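PDB 5YKR: probable aminotransferase from Pseudomonas aeruginosa, which belongs to the class-III family of pyridoxal-phosphate-dependent aminotransferases and assembles from two copies of its chain. Local coordinates for residues S173-D178 / V194-T199; N163-G168 / V184-V189; H91-V96 / A344-E349. One frame throughout, in Å; residues are numbered along the deposited sequence.

In the fold
Going from the N terminus, the chain first meets contact 3 at 91-96, on the start of helix 94-104, and returns to it about 250 residues later at the end of helix 333-346. Both other contacts fall within that long excursion. They cross: 163-168, 173-178, 184-189 and 194-199 follow in order, so contact 2 pairs the first with the third and contact 1 the second with the fourth. Each closes a short loop of 15 residues, and together they tie hairpin 175-177/183-185 to the loops beside strands 158-162 and 200-203. Their centres are 8 Å apart; contact 3 lies on the opposite side of the chain's centre.

Contact 1 of 3, residues S173-D178 / V194-T199; sequences SQVEFD and VRHATT
Val175 and His196 bring the two backbones nearest each other, at 7.7 Å between their CA atoms. On one side is the start of strand 175-177, reached through an inverse gamma turn centred on Gln174; on the other, 196-198 coil as an irregular helical turn, with Thr199 N bonded to His196 O. Nothing pairs the two main chains directly, and the contact rests on one methyl and one ring. Val175 CG1 lies over a face of the imidazole in a CH-pi contact, 3.6 Å from the ring centroid and 23° off the normal, shifted toward the rim where His196 ND1 is 3.4 Å away. With chi1 at -69°, this methyl stands anti to the carbonyl carbon of Val175 and faces the ring. Val194 CG1 covers the opposite face, so the imidazole is sandwiched between two valines. Strand 175-177 is half of a beta hairpin with 183-185, while 194-199 leads into strand 200-203 at the border of the seven-stranded sheet; Val161 and Leu202 of that sheet also pack on Val175, and Met183 touches both valine and histidine. His196 ND1 is buried without a polar partner. At the other nitrogen a water sits 3.3 Å from His196 NE2, a weak bond, and bonds to Gln174 O over 2.9 Å. The amide of Gln174 turns elsewhere, its oxygen taken up by Arg186, and the side chain packs on His322 of the second subunit.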
loop_
_atom_site.group_PDB
_atom_site.type_symbol
_atom_site.label_atom_id
_atom_site.label_comp_id
_atom_site.label_asym_id
_atom_site.label_seq_id
_atom_site.Cartn_x
_atom_site.Cartn_y
_atom_site.Cartn_z
ATOM N N SER A 173 -2.647 -15.331 -6.284
ATOM C CA SER A 173 -3.930 -15.364 -6.964
ATOM C C SER A 173 -3.853 -15.259 -8.474
ATOM O O SER A 173 -4.876 -15.397 -9.151
ATOM C CB SER A 173 -4.838 -14.195 -6.475
ATOM O OG SER A 173 -4.384 -12.912 -6.939
ATOM N N GLN A 174 -2.655 -14.987 -9.004
ATOM C CA GLN A 174 -2.467 -14.609 -10.421
ATOM C C GLN A 174 -2.317 -15.881 -11.281
ATOM O O GLN A 174 -1.285 -16.127 -11.896
ATOM C CB GLN A 174 -1.279 -13.695 -10.608
ATOM C CG GLN A 174 -1.274 -12.439 -9.736
ATOM C CD GLN A 174 -2.182 -11.326 -10.175
ATOM O OE1 GLN A 174 -3.056 -11.519 -11.059
ATOM N NE2 GLN A 174 -1.986 -10.123 -9.594
ATOM N N VAL A 175 -3.419 -16.628 -11.356
ATOM C CA VAL A 175 -3.491 -17.911 -12.051
ATOM C C VAL A 175 -4.766 -17.951 -12.879
ATOM O O VAL A 175 -5.712 -17.200 -12.613
ATOM C CB VAL A 175 -3.438 -19.125 -11.111
ATOM C CG1 VAL A 175 -2.053 -19.259 -10.481
ATOM C CG2 VAL A 175 -4.519 -19.045 -10.064
ATOM N N GLU A 176 -4.791 -18.854 -13.860
ATOM C CA GLU A 176 -5.995 -19.131 -14.664
ATOM C C GLU A 176 -5.957 -20.585 -15.090
ATOM O O GLU A 176 -4.931 -21.255 -14.969
ATOM C CB GLU A 176 -6.078 -18.219 -15.885
ATOM C CG GLU A 176 -5.034 -18.503 -16.947
ATOM C CD GLU A 176 -4.996 -17.467 -18.047
ATOM O OE1 GLU A 176 -5.243 -16.293 -17.771
ATOM O OE2 GLU A 176 -4.618 -17.844 -19.207
ATOM N N PHE A 177 -7.085 -21.064 -15.616
ATOM C CA PHE A 177 -7.096 -22.390 -16.232
ATOM C C PHE A 177 -6.719 -22.248 -17.714
ATOM O O PHE A 177 -7.281 -21.415 -18.427
ATOM C CB PHE A 177 -8.433 -23.042 -16.131
ATOM C CG PHE A 177 -8.769 -23.608 -14.766
ATOM C CD1 PHE A 177 -7.934 -24.549 -14.189
ATOM C CD2 PHE A 177 -9.916 -23.257 -14.083
ATOM C CE1 PHE A 177 -8.212 -25.082 -12.954
ATOM C CE2 PHE A 177 -10.195 -23.797 -12.869
ATOM C CZ PHE A 177 -9.346 -24.717 -12.300
ATOM N N ASP A 178 -5.843 -23.143 -18.182
ATOM C CA ASP A 178 -5.547 -23.256 -19.610
ATOM C C ASP A 178 -6.601 -24.169 -20.275
ATOM O O ASP A 178 -7.541 -24.614 -19.640
ATOM C CB ASP A 178 -4.088 -23.679 -19.846
ATOM C CG ASP A 178 -3.817 -25.127 -19.531
ATOM O OD1 ASP A 178 -4.760 -25.890 -19.243
ATOM O OD2 ASP A 178 -2.610 -25.484 -19.609
ATOM N N VAL A 194 7.337 -17.373 -8.360
ATOM C CA VAL A 194 6.389 -18.225 -7.606
ATOM C C VAL A 194 6.174 -19.480 -8.475
ATOM O O VAL A 194 6.001 -19.354 -9.681
ATOM C CB VAL A 194 5.007 -17.518 -7.423
ATOM C CG1 VAL A 194 4.002 -18.427 -6.700
ATOM C CG2 VAL A 194 5.135 -16.162 -6.714
ATOM N N ARG A 195 6.195 -20.682 -7.873
ATOM C CA ARG A 195 5.649 -21.879 -8.497
ATOM C C ARG A 195 4.248 -22.059 -7.896
ATOM O O ARG A 195 4.108 -22.520 -6.764
ATOM C CB ARG A 195 6.527 -23.114 -8.216
ATOM C CG ARG A 195 7.465 -23.477 -9.373
ATOM C CD ARG A 195 7.969 -24.945 -9.317
ATOM N NE ARG A 195 6.923 -25.984 -9.117
ATOM C CZ ARG A 195 6.829 -26.821 -8.073
ATOM N NH1 ARG A 195 7.730 -26.816 -7.081
ATOM N NH2 ARG A 195 5.824 -27.695 -8.030
ATOM N N HIS A 196 3.213 -21.718 -8.668
ATOM C CA HIS A 196 1.884 -21.623 -8.067
ATOM C C HIS A 196 1.329 -22.983 -7.621
ATOM O O HIS A 196 0.473 -23.028 -6.740
ATOM C CB HIS A 196 0.879 -20.982 -9.000
ATOM C CG HIS A 196 1.115 -19.533 -9.231
ATOM N ND1 HIS A 196 0.551 -18.513 -8.463
ATOM C CD2 HIS A 196 1.814 -18.917 -10.212
ATOM C CE1 HIS A 196 0.968 -17.356 -8.946
ATOM N NE2 HIS A 196 1.722 -17.572 -10.002
ATOM N N ALA A 197 1.826 -24.089 -8.165
ATOM C CA ALA A 197 1.401 -25.377 -7.635
ATOM C C ALA A 197 1.712 -25.545 -6.133
ATOM O O ALA A 197 1.062 -26.349 -5.452
ATOM C CB ALA A 197 2.056 -26.501 -8.432
ATOM N N THR A 198 2.690 -24.808 -5.618
ATOM C CA THR A 198 3.038 -24.886 -4.217
ATOM C C THR A 198 2.232 -23.956 -3.315
ATOM O O THR A 198 2.207 -24.144 -2.109
ATOM C CB THR A 198 4.544 -24.633 -3.981
ATOM O OG1 THR A 198 4.832 -23.241 -4.088
ATOM C CG2 THR A 198 5.415 -25.443 -4.967
ATOM N N THR A 199 1.584 -22.933 -3.899
ATOM C CA THR A 199 0.861 -21.919 -3.130
ATOM C C THR A 199 -0.644 -21.902 -3.295
ATOM O O THR A 199 -1.337 -21.331 -2.449
ATOM C CB THR A 199 1.344 -20.503 -3.508
ATOM O OG1 THR A 199 1.145 -20.273 -4.892
ATOM C CG2 THR A 199 2.837 -20.357 -3.238
HETATM O O HOH W 1 1.430 -15.158 -12.298
#

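Contact 2 of 3, residues N163-G168 / V184-V189; sequences NCNYHG and VPRAGV
A polar contact between an arginine and an asparagine joins two loops here: Arg186, where the hairpin strand 183-185 gives way to a turn, reaches across to Asn165 in the loop that follows strand 158-162. Its guanidinium grips both the side chain and the main chain of that one residue. Arg186 NH2 donates to Asn165 OD1 at 3.0 Å along a fairly straight path (161°). The oxygen lies close to the guanidinium plane, but the donor stands above the amide carbonyl plane, 45° out of it. Arg186 NH1 makes a bent, weak bond to Asn165 O, 2.8 Å long. The arginine chain runs extended through its first two torsions and bends at chi3 (-43°), swinging the guanidinium to Asn165. A water completes the link, accepting from both Arg186 NH1 and Cys164 N. Beyond these partners, Arg186 NE donates to Gln174 OE1, so bonds at all three nitrogens hold the group in place. Asn165 is itself held, its ND2 donating to Phe162 O and Ser173 O. Beside these bonds, Tyr166 turns the edge of its ring to the arginine, CD1 being 4.2 Å from Arg186 NH2, while the ring meets His322 of the second subunit. The type II turn Arg186-Val189 is closed by Val189 N to Arg186 O (2.9 Å), and Ala187 O accepts from Asn321 of the second subunit. Tyr166, His167 and Gly168 form the aromatic-His-Gly sequence familiar in class-III aminotransferases, a loop that in relatives borders the pyridoxal phosphate pocket.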
loop_
_atom_site.group_PDB
_atom_site.type_symbol
_atom_site.label_atom_id
_atom_site.label_comp_id
_atom_site.label_asym_id
_atom_site.label_seq_id
_atom_site.Cartn_x
_atom_site.Cartn_y
_atom_site.Cartn_z
ATOM N N ASN A 163 -11.212 -19.009 -10.607
ATOM C CA ASN A 163 -10.706 -18.624 -11.918
ATOM C C ASN A 163 -11.306 -17.247 -12.306
ATOM O O ASN A 163 -12.520 -17.015 -12.129
ATOM C CB ASN A 163 -11.054 -19.717 -12.952
ATOM C CG ASN A 163 -10.301 -19.565 -14.259
ATOM O OD1 ASN A 163 -9.172 -19.068 -14.314
ATOM N ND2 ASN A 163 -11.003 -19.910 -15.376
ATOM N N CYS A 164 -10.453 -16.381 -12.814
ATOM C CA CYS A 164 -10.786 -15.004 -13.220
ATOM C C CYS A 164 -11.192 -14.106 -12.060
ATOM O O CYS A 164 -11.840 -13.081 -12.263
ATOM C CB CYS A 164 -11.826 -14.965 -14.363
ATOM S SG CYS A 164 -11.328 -15.925 -15.788
ATOM N N ASN A 165 -10.644 -14.417 -10.879
ATOM C CA ASN A 165 -10.689 -13.534 -9.732
ATOM C C ASN A 165 -9.941 -12.223 -9.999
ATOM O O ASN A 165 -9.092 -12.132 -10.903
ATOM C CB ASN A 165 -10.017 -14.198 -8.517
ATOM C CG ASN A 165 -8.501 -14.305 -8.640
ATOM O OD1 ASN A 165 -7.816 -13.313 -8.476
ATOM N ND2 ASN A 165 -7.980 -15.509 -8.955
ATOM N N TYR A 166 -10.186 -11.238 -9.136
ATOM C CA TYR A 166 -9.143 -10.203 -8.900
ATOM C C TYR A 166 -9.193 -9.814 -7.449
ATOM O O TYR A 166 -10.258 -9.476 -6.928
ATOM C CB TYR A 166 -9.261 -8.946 -9.784
ATOM C CG TYR A 166 -8.068 -8.003 -9.644
ATOM C CD1 TYR A 166 -6.834 -8.409 -10.094
ATOM C CD2 TYR A 166 -8.164 -6.747 -9.061
ATOM C CE1 TYR A 166 -5.714 -7.621 -9.984
ATOM C CE2 TYR A 166 -7.019 -5.921 -8.957
ATOM C CZ TYR A 166 -5.800 -6.391 -9.437
ATOM O OH TYR A 166 -4.634 -5.617 -9.358
ATOM N N HIS A 167 -8.013 -9.823 -6.804
ATOM C CA HIS A 167 -7.830 -9.452 -5.387
ATOM C C HIS A 167 -6.682 -8.456 -5.184
ATOM O O HIS A 167 -6.258 -8.268 -4.023
ATOM C CB HIS A 167 -7.636 -10.700 -4.558
ATOM C CG HIS A 167 -8.818 -11.582 -4.607
ATOM N ND1 HIS A 167 -10.011 -11.267 -3.991
ATOM C CD2 HIS A 167 -9.023 -12.762 -5.247
ATOM C CE1 HIS A 167 -10.919 -12.209 -4.275
ATOM N NE2 HIS A 167 -10.339 -13.124 -5.033
ATOM N N GLY A 168 -6.233 -7.824 -6.270
ATOM C CA GLY A 168 -5.071 -6.947 -6.237
ATOM C C GLY A 168 -3.783 -7.649 -6.631
ATOM O O GLY A 168 -3.817 -8.741 -7.214
ATOM N N VAL A 184 -2.307 -22.395 -14.539
ATOM C CA VAL A 184 -1.134 -21.758 -15.110
ATOM C C VAL A 184 -1.116 -20.276 -14.710
ATOM O O VAL A 184 -2.136 -19.754 -14.224
ATOM C CB VAL A 184 -1.104 -21.895 -16.670
ATOM C CG1 VAL A 184 -1.046 -23.361 -17.079
ATOM C CG2 VAL A 184 -2.213 -21.161 -17.357
ATOM N N PRO A 185 0.018 -19.605 -14.879
ATOM C CA PRO A 185 0.051 -18.171 -14.565
ATOM C C PRO A 185 -1.008 -17.405 -15.397
ATOM O O PRO A 185 -1.273 -17.725 -16.548
ATOM C CB PRO A 185 1.449 -17.765 -14.957
ATOM C CG PRO A 185 2.239 -18.995 -14.697
ATOM C CD PRO A 185 1.348 -20.097 -15.213
ATOM N N ARG A 186 -1.627 -16.397 -14.781
ATOM C CA ARG A 186 -2.643 -15.574 -15.468
ATOM C C ARG A 186 -1.993 -14.914 -16.684
ATOM O O ARG A 186 -0.826 -14.486 -16.600
ATOM C CB ARG A 186 -3.184 -14.486 -14.487
ATOM C CG ARG A 186 -4.544 -14.040 -14.900
ATOM C CD ARG A 186 -5.120 -12.922 -14.177
ATOM N NE ARG A 186 -5.000 -12.843 -12.732
ATOM C CZ ARG A 186 -5.991 -12.962 -11.863
ATOM N NH1 ARG A 186 -7.096 -13.593 -12.187
ATOM N NH2 ARG A 186 -5.843 -12.451 -10.628
ATOM N N ALA A 187 -2.754 -14.786 -17.773
ATOM C CA ALA A 187 -2.220 -14.202 -18.978
ATOM C C ALA A 187 -1.699 -12.793 -18.693
ATOM O O ALA A 187 -2.375 -11.964 -18.109
ATOM C CB ALA A 187 -3.285 -14.141 -20.053
ATOM N N GLY A 188 -0.486 -12.555 -19.152
ATOM C CA GLY A 188 0.152 -11.266 -18.959
ATOM C C GLY A 188 0.682 -10.980 -17.569
ATOM O O GLY A 188 1.182 -9.870 -17.341
ATOM N N VAL A 189 0.613 -11.951 -16.660
ATOM C CA VAL A 189 1.141 -11.752 -15.317
ATOM C C VAL A 189 2.257 -12.770 -15.075
ATOM O O VAL A 189 2.027 -13.980 -14.907
ATOM C CB VAL A 189 0.054 -11.906 -14.244
ATOM C CG1 VAL A 189 0.654 -11.563 -12.871
ATOM C CG2 VAL A 189 -1.186 -11.027 -14.553
HETATM O O HOH W 2 -7.780 -15.945 -13.805
#

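Contact 3 of 3, residues H91-V96 / A344-E349; sequences HAQPAV and AEVMTE
Val346 and Val96 share the same first torsion, near 180°, with CG1 anti to the backbone N and CG2 anti to the carbonyl carbon; it is the CG2 methyls that meet each other, Val96 CG2 and Val346 CG2 lying 3.7 Å apart as the side chains cross at about a right angle. The side chains of Gln93 and Val346 reach toward each other from opposite directions. A bend at chi2 (-73°) folds the glutamine amide back against both valine methyls, with Gln93 NE2 3.8 Å from Val346 CG1 and Gln93 CD 4.0 Å from Val346 CG2. This is van der Waals packing, for the polar bond of Gln93 NE2 goes to Phe89 O, which fixes the end of the amide. Val346 thus meets the glutamine amide and the Val96 methyl on neighbouring sides. The backbones draw closest at Ala95 and Glu345, 6.8 Å apart at CA, and their CB atoms touch at 3.8 Å; the glutamate chain then bends, and its carboxylate leads away from the alanine. The arrangement packs the start of one helix against the last turn of another. Gln93 occupies the N-cap position of helix 94-104, whereas helix 333-346 has a wider pi-type turn at 344-346. Thr348 then caps helix 349-372, its OG1 bonded to Ala351 N. Farther along the interface Val96 packs on Ala341 and Thr342 of helix 333-346, and Phe89, from the loop before helix 94-104, touches both Val346 and Met347.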
loop_
_atom_site.group_PDB
_atom_site.type_symbol
_atom_site.label_atom_id
_atom_site.label_comp_id
_atom_site.label_asym_id
_atom_site.label_seq_id
_atom_site.Cartn_x
_atom_site.Cartn_y
_atom_site.Cartn_z
ATOM N N HIS A 91 -16.619 12.418 -5.566
ATOM C CA HIS A 91 -15.432 13.217 -5.346
ATOM C C HIS A 91 -15.682 14.267 -4.286
ATOM O O HIS A 91 -16.747 14.887 -4.265
ATOM C CB HIS A 91 -14.995 13.855 -6.651
ATOM C CG HIS A 91 -14.689 12.862 -7.711
ATOM N ND1 HIS A 91 -13.673 11.947 -7.602
ATOM C CD2 HIS A 91 -15.328 12.597 -8.877
ATOM C CE1 HIS A 91 -13.656 11.196 -8.694
ATOM N NE2 HIS A 91 -14.668 11.549 -9.485
ATOM N N ALA A 92 -14.657 14.529 -3.454
ATOM C CA ALA A 92 -14.711 15.677 -2.564
ATOM C C ALA A 92 -15.966 15.691 -1.655
ATOM O O ALA A 92 -16.623 16.737 -1.490
ATOM C CB ALA A 92 -14.604 16.982 -3.371
ATOM N N GLN A 93 -16.313 14.545 -1.094
ATOM C CA GLN A 93 -17.396 14.504 -0.071
ATOM C C GLN A 93 -17.046 15.472 1.040
ATOM O O GLN A 93 -15.970 15.399 1.615
ATOM C CB GLN A 93 -17.534 13.081 0.490
ATOM C CG GLN A 93 -18.506 12.159 -0.167
ATOM C CD GLN A 93 -19.951 12.468 0.092
ATOM O OE1 GLN A 93 -20.326 13.386 0.889
ATOM N NE2 GLN A 93 -20.813 11.684 -0.595
ATOM N N PRO A 94 -17.928 16.449 1.339
ATOM C CA PRO A 94 -17.507 17.502 2.227
ATOM C C PRO A 94 -17.082 17.049 3.639
ATOM O O PRO A 94 -16.080 17.566 4.167
ATOM C CB PRO A 94 -18.719 18.428 2.297
ATOM C CG PRO A 94 -19.474 18.124 1.112
ATOM C CD PRO A 94 -19.183 16.757 0.646
ATOM N N ALA A 95 -17.794 16.078 4.231
ATOM C CA ALA A 95 -17.408 15.660 5.566
ATOM C C ALA A 95 -16.023 14.997 5.566
ATOM O O ALA A 95 -15.245 15.121 6.537
ATOM C CB ALA A 95 -18.420 14.701 6.149
ATOM N N VAL A 96 -15.732 14.264 4.492
ATOM C CA VAL A 96 -14.518 13.522 4.402
ATOM C C VAL A 96 -13.355 14.449 4.096
ATOM O O VAL A 96 -12.306 14.398 4.766
ATOM C CB VAL A 96 -14.616 12.365 3.389
ATOM C CG1 VAL A 96 -13.316 11.568 3.303
ATOM C CG2 VAL A 96 -15.783 11.434 3.718
ATOM N N ALA A 344 -19.473 7.503 9.369
ATOM C CA ALA A 344 -20.503 8.254 10.163
ATOM C C ALA A 344 -21.436 9.061 9.267
ATOM O O ALA A 344 -22.623 9.177 9.555
ATOM C CB ALA A 344 -19.826 9.162 11.150
ATOM N N GLU A 345 -20.884 9.646 8.204
ATOM C CA GLU A 345 -21.595 10.660 7.435
ATOM C C GLU A 345 -21.930 10.304 6.010
ATOM O O GLU A 345 -22.846 10.919 5.446
ATOM C CB GLU A 345 -20.821 11.987 7.449
ATOM C CG GLU A 345 -20.424 12.468 8.823
ATOM C CD GLU A 345 -21.583 12.837 9.720
ATOM O OE1 GLU A 345 -22.674 13.198 9.202
ATOM O OE2 GLU A 345 -21.392 12.754 10.932
ATOM N N VAL A 346 -21.247 9.318 5.421
ATOM C CA VAL A 346 -21.376 9.068 3.987
ATOM C C VAL A 346 -22.073 7.744 3.659
ATOM O O VAL A 346 -22.975 7.704 2.863
ATOM C CB VAL A 346 -19.991 9.151 3.305
ATOM C CG1 VAL A 346 -20.072 8.845 1.828
ATOM C CG2 VAL A 346 -19.390 10.530 3.513
ATOM N N MET A 347 -21.609 6.643 4.246
ATOM C CA MET A 347 -22.083 5.285 3.938
ATOM C C MET A 347 -23.320 4.959 4.749
ATOM O O MET A 347 -23.318 4.058 5.593
ATOM C CB MET A 347 -20.953 4.292 4.228
ATOM C CG MET A 347 -19.818 4.426 3.285
ATOM S SD MET A 347 -18.476 3.282 3.543
ATOM C CE MET A 347 -19.269 1.714 3.349
ATOM N N THR A 348 -24.373 5.729 4.494
ATOM C CA THR A 348 -25.615 5.640 5.232
ATOM C C THR A 348 -26.702 4.924 4.432
ATOM O O THR A 348 -26.620 4.759 3.229
ATOM C CB THR A 348 -26.138 7.041 5.586
ATOM O OG1 THR A 348 -26.467 7.719 4.359
ATOM C CG2 THR A 348 -25.097 7.789 6.372
ATOM N N GLU A 349 -27.759 4.537 5.142
ATOM C CA GLU A 349 -28.914 3.900 4.485
ATOM C C GLU A 349 -29.498 4.865 3.448
ATOM O O GLU A 349 -29.877 4.442 2.363
ATOM C CB GLU A 349 -30.009 3.538 5.520
ATOM C CG GLU A 349 -31.286 2.937 4.936
ATOM C CD GLU A 349 -32.257 2.481 6.037
ATOM O OE1 GLU A 349 -32.009 1.366 6.541
ATOM O OE2 GLU A 349 -33.236 3.205 6.430
#